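Local coordinates for protein novel Thermotoga maritima enzyme TM1112 (PDB 1O5U) that is of unknown function but belongs to the cupin family and is probably an enzyme, with a small all-beta fold of antiparallel strands, at residues A[60-65]-A[70-75]; A[86-89]-A[93-96]. All blocks are in the same frame, centred on the assembly; numbering follows the deposited sequence.

Interaction 1: residues A[60-65]-A[70-75]; sequences VEVTTE and YVIEKG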
# COMPACT_ATOMS: atom_id res chain seq x y z
N VAL A 60 -1.01 1.88 8.38
CA VAL A 60 0.11 2.72 8.03
C VAL A 60 -0.36 4.12 7.76
O VAL A 60 -1.42 4.28 7.14
CB VAL A 60 0.80 2.23 6.75
CG1 VAL A 60 2.08 2.99 6.48
CG2 VAL A 60 1.11 0.74 6.86
N GLU A 61 0.38 5.11 8.25
CA GLU A 61 0.16 6.54 7.90
C GLU A 61 1.22 6.86 6.81
O GLU A 61 2.41 6.72 7.09
CB GLU A 61 0.39 7.46 9.10
CG GLU A 61 -0.73 7.43 10.16
CD GLU A 61 -0.40 8.15 11.49
OE1 GLU A 61 0.80 8.42 11.80
OE2 GLU A 61 -1.36 8.38 12.31
N VAL A 62 0.80 7.28 5.63
CA VAL A 62 1.78 7.67 4.57
C VAL A 62 1.72 9.21 4.41
O VAL A 62 0.66 9.77 4.37
CB VAL A 62 1.47 6.93 3.27
CG1 VAL A 62 2.35 7.38 2.16
CG2 VAL A 62 1.56 5.43 3.46
N THR A 63 2.88 9.88 4.40
CA THR A 63 2.96 11.31 4.15
C THR A 63 3.84 11.46 2.92
O THR A 63 4.99 11.03 2.94
CB THR A 63 3.62 12.04 5.32
OG1 THR A 63 2.83 11.81 6.51
CG2 THR A 63 3.56 13.53 5.12
N THR A 64 3.30 12.07 1.87
CA THR A 64 4.06 12.25 0.64
C THR A 64 5.06 13.40 0.79
O THR A 64 5.00 14.19 1.73
CB THR A 64 3.14 12.49 -0.55
OG1 THR A 64 2.47 13.75 -0.44
CG2 THR A 64 2.08 11.47 -0.62
N GLU A 65 5.98 13.49 -0.16
CA GLU A 65 6.98 14.55 -0.12
C GLU A 65 6.37 15.94 -0.01
O GLU A 65 6.93 16.83 0.66
CB GLU A 65 7.81 14.50 -1.40
CG GLU A 65 9.13 15.20 -1.31
CD GLU A 65 9.88 15.10 -2.61
OE1 GLU A 65 9.30 14.63 -3.64
OE2 GLU A 65 11.06 15.52 -2.60
N TYR A 70 -2.30 10.19 4.27
CA TYR A 70 -3.24 9.11 3.99
C TYR A 70 -3.03 8.06 5.08
O TYR A 70 -1.94 7.98 5.66
CB TYR A 70 -2.85 8.44 2.68
CG TYR A 70 -2.86 9.35 1.49
CD1 TYR A 70 -4.04 9.65 0.80
CD2 TYR A 70 -1.69 9.96 1.09
CE1 TYR A 70 -4.01 10.52 -0.32
CE2 TYR A 70 -1.67 10.83 0.01
CZ TYR A 70 -2.84 11.12 -0.67
OH TYR A 70 -2.76 11.97 -1.74
N VAL A 71 -4.08 7.30 5.36
CA VAL A 71 -3.98 6.13 6.19
C VAL A 71 -4.43 4.97 5.31
O VAL A 71 -5.47 5.06 4.56
CB VAL A 71 -4.89 6.26 7.43
CG1 VAL A 71 -5.06 4.92 8.17
CG2 VAL A 71 -4.31 7.28 8.35
N ILE A 72 -3.69 3.88 5.42
CA ILE A 72 -4.09 2.64 4.76
C ILE A 72 -4.16 1.54 5.79
O ILE A 72 -3.39 1.53 6.74
CB ILE A 72 -3.16 2.27 3.63
CG1 ILE A 72 -1.72 2.26 4.08
CG2 ILE A 72 -3.28 3.29 2.51
CD1 ILE A 72 -0.72 1.89 2.94
N GLU A 73 -5.14 0.69 5.64
CA GLU A 73 -5.38 -0.33 6.65
C GLU A 73 -5.98 -1.56 6.05
O GLU A 73 -6.19 -1.61 4.82
CB GLU A 73 -6.16 0.23 7.82
CG GLU A 73 -7.49 0.74 7.51
CD GLU A 73 -8.05 1.68 8.60
OE1 GLU A 73 -7.36 2.15 9.62
OE2 GLU A 73 -9.21 1.93 8.38
N LYS A 74 -6.22 -2.58 6.90
CA LYS A 74 -6.65 -3.89 6.41
C LYS A 74 -7.82 -3.73 5.47
O LYS A 74 -8.82 -3.04 5.77
CB LYS A 74 -7.02 -4.79 7.62
CG LYS A 74 -7.54 -6.13 7.26
CD LYS A 74 -7.82 -6.91 8.56
CE LYS A 74 -8.31 -8.33 8.28
NZ LYS A 74 -8.94 -8.92 9.51
N GLY A 75 -7.76 -4.45 4.37
CA GLY A 75 -8.86 -4.47 3.39
C GLY A 75 -8.77 -3.43 2.32
O GLY A 75 -9.54 -3.46 1.37
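Val60 and Ile72 face each other as an antiparallel hydrogen-bonded pair: Val60 N donates to Ile72 O at 2.9 Å, and Ile72 N returns a bond to Val60 O at 2.9 Å. Val62 and Tyr70 form the next such pair, with Val62 N to Tyr70 O at 2.8 Å, the donor tilted 29° from the carbonyl plane, and Tyr70 N to Val62 O at 3.0 Å. Between them lies the non-hydrogen-bonded pair Glu61 and Val71, where the CA-H of Val71 and of Glu61 point at the carbonyls of Val60 and Tyr70.

On the buried face, CG1 of Ile72 sits between its own backbone N and carbonyl carbon (chi1 52°), which brings it to 3.7 Å from Val60 CB, while Ile72 CD1 reaches Val62 CG2 at 4.2 Å. Thr64 CG2 meets the Tyr70 ring at its edge, near the ring plane, 3.9 Å from CE2. On the other face Glu61 and Val71 run side by side, and Glu61 CG lies 4.0 Å from Val71 CG2.

Farther out, in the neighbouring strand 85-90, Trp88 touches Val60 and Val62, and Cys86 touches Val62; Ile17 of strand 16-18 touches Tyr70 and Ile72. Thr64 OG1 is hydrogen-bonded to Asp66 OD1 and Lys68 N, tying the strand end to the turn of this beta hairpin. Four backbone bonds thus fix the pairing of strands 58-64 and 69-73, while the hydrocarbon side chains of Val60, Val62 and Ile72 give one face of the hairpin to the interior.

Interaction 2: residues A[86-89]-A[93-96]; sequences CRWK and PVRK
Trp88 and Lys96 approach from opposite directions across the interior. The closest approach is that of Lys96 NZ to the six-membered ring of Trp88, oblique to the ring, 3.5 Å from CH2 and 3.9 Å from CZ2. The lysine chain reaches this point because CG lies between the backbone N and the carbonyl carbon (chi1 68°) and the rest is extended. NZ is joined covalently to a bound molecule of unknown identity, so the contact belongs to a lysine already carrying a bound group.

The apolar part is slight: in one of its two conformers, Val94 CG2 lies loosely at the indole edge, 4.5 Å from Trp88 CZ3. The two segments bury little surface against each other, and their meeting rests on the reach of these side chains alone.

Aromatic neighbours surround the indole. Phe43 meets it with ring planes about 25° apart, Trp36 nearly at right angles, and Trp88 NE1 makes a weak hydrogen bond to Tyr47 OH. Cys86 SG lies at its edge, in plane. Cys53 and Ile55 of strand 51-55, with Trp36, touch the Lys96 side chain.

The contact spans the interior between the two sheets of the cupin beta barrel, from strand 85-90 to strand 93-100. An unidentified molecule linked to this inward lysine, perhaps from the crystallisation liquor, is consistent with a pocket where cupins commonly hold their active sites, as this protein probably does.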
# COMPACT_ATOMS: atom_id res chain seq x y z
N CYS A 86 7.75 9.30 -0.42
CA CYS A 86 6.92 9.44 0.75
C CYS A 86 7.59 8.82 1.93
O CYS A 86 8.69 8.26 1.83
CB CYS A 86 5.57 8.76 0.51
SG CYS A 86 5.68 6.98 0.24
N ARG A 87 6.96 8.99 3.08
CA ARG A 87 7.41 8.34 4.31
C ARG A 87 6.28 7.49 4.81
O ARG A 87 5.14 7.95 4.85
CB ARG A 87 7.76 9.39 5.34
CG ARG A 87 8.41 8.83 6.61
CD ARG A 87 9.29 9.85 7.28
NE ARG A 87 9.95 9.34 8.48
CZ ARG A 87 11.17 8.79 8.53
NH1 ARG A 87 11.90 8.65 7.44
NH2 ARG A 87 11.66 8.38 9.68
N TRP A 88 6.59 6.24 5.12
CA TRP A 88 5.71 5.30 5.76
C TRP A 88 5.89 5.31 7.27
O TRP A 88 7.03 5.25 7.76
CB TRP A 88 6.00 3.87 5.26
CG TRP A 88 5.33 3.49 3.96
CD1 TRP A 88 5.34 4.21 2.81
CD2 TRP A 88 4.59 2.30 3.67
NE1 TRP A 88 4.64 3.55 1.83
CE2 TRP A 88 4.17 2.37 2.33
CE3 TRP A 88 4.27 1.16 4.41
CZ2 TRP A 88 3.41 1.40 1.76
CZ3 TRP A 88 3.53 0.19 3.81
CH2 TRP A 88 3.10 0.30 2.51
N LYS A 89 4.79 5.37 8.01
CA LYS A 89 4.79 5.14 9.46
C LYS A 89 3.89 3.97 9.75
O LYS A 89 2.65 4.09 9.66
CB LYS A 89 4.30 6.38 10.22
CG LYS A 89 4.50 6.25 11.72
CD LYS A 89 4.24 7.52 12.46
CE LYS A 89 4.46 7.29 13.96
NZ LYS A 89 4.05 8.46 14.80
N PRO A 93 1.66 -3.71 12.65
CA PRO A 93 2.42 -4.52 11.69
C PRO A 93 1.65 -4.86 10.44
O PRO A 93 0.50 -5.34 10.50
CB PRO A 93 2.76 -5.78 12.49
CG PRO A 93 2.76 -5.32 13.86
CD PRO A 93 1.79 -4.22 14.03
N VAL A 94 2.30 -4.65 9.30
CA VAL A 94 1.64 -4.73 7.98
C VAL A 94 1.97 -6.01 7.30
O VAL A 94 3.09 -6.50 7.43
CB VAL A 94 1.80 -3.46 7.10
CG1 VAL A 94 1.25 -2.30 7.82
CG2 VAL A 94 3.20 -3.17 6.73
N ARG A 95 0.96 -6.61 6.64
CA ARG A 95 1.11 -7.73 5.70
C ARG A 95 0.32 -7.38 4.47
O ARG A 95 -0.84 -7.00 4.55
CB ARG A 95 0.64 -9.05 6.27
CG ARG A 95 0.79 -10.19 5.34
CD ARG A 95 0.46 -11.54 5.95
NE ARG A 95 1.25 -11.79 7.14
CZ ARG A 95 0.81 -12.29 8.27
NH1 ARG A 95 1.65 -12.43 9.27
NH2 ARG A 95 -0.46 -12.65 8.42
N LYS A 96 0.94 -7.47 3.30
CA LYS A 96 0.25 -7.11 2.06
C LYS A 96 0.69 -7.96 0.91
O LYS A 96 1.82 -8.51 0.90
CB LYS A 96 0.49 -5.63 1.75
CG LYS A 96 1.87 -5.30 1.38
CD LYS A 96 2.12 -3.80 1.31
CE LYS A 96 3.25 -3.52 0.33
NZ LYS A 96 3.22 -2.07 -0.06

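Both contacts involve the sheet that contains neighbouring strands 58-64 and 85-90; backbone bonds Thr63 O to Arg87 N and Glu61 N to Lys89 O probably join their first segments directly. Interaction 1 works within that sheet and reaches one of its outermost strands within the chain, 69-73, so it is partly buried, with one face inward and Val71 exposed. Interaction 2 is wholly buried and passes between the sheets. The chemistry follows: the first is regular main-chain hydrogen bonding with aliphatic packing, the second a sparse meeting of an indole, a valine and a modified lysine. Trp88, which belongs to interaction 2, also borders interaction 1.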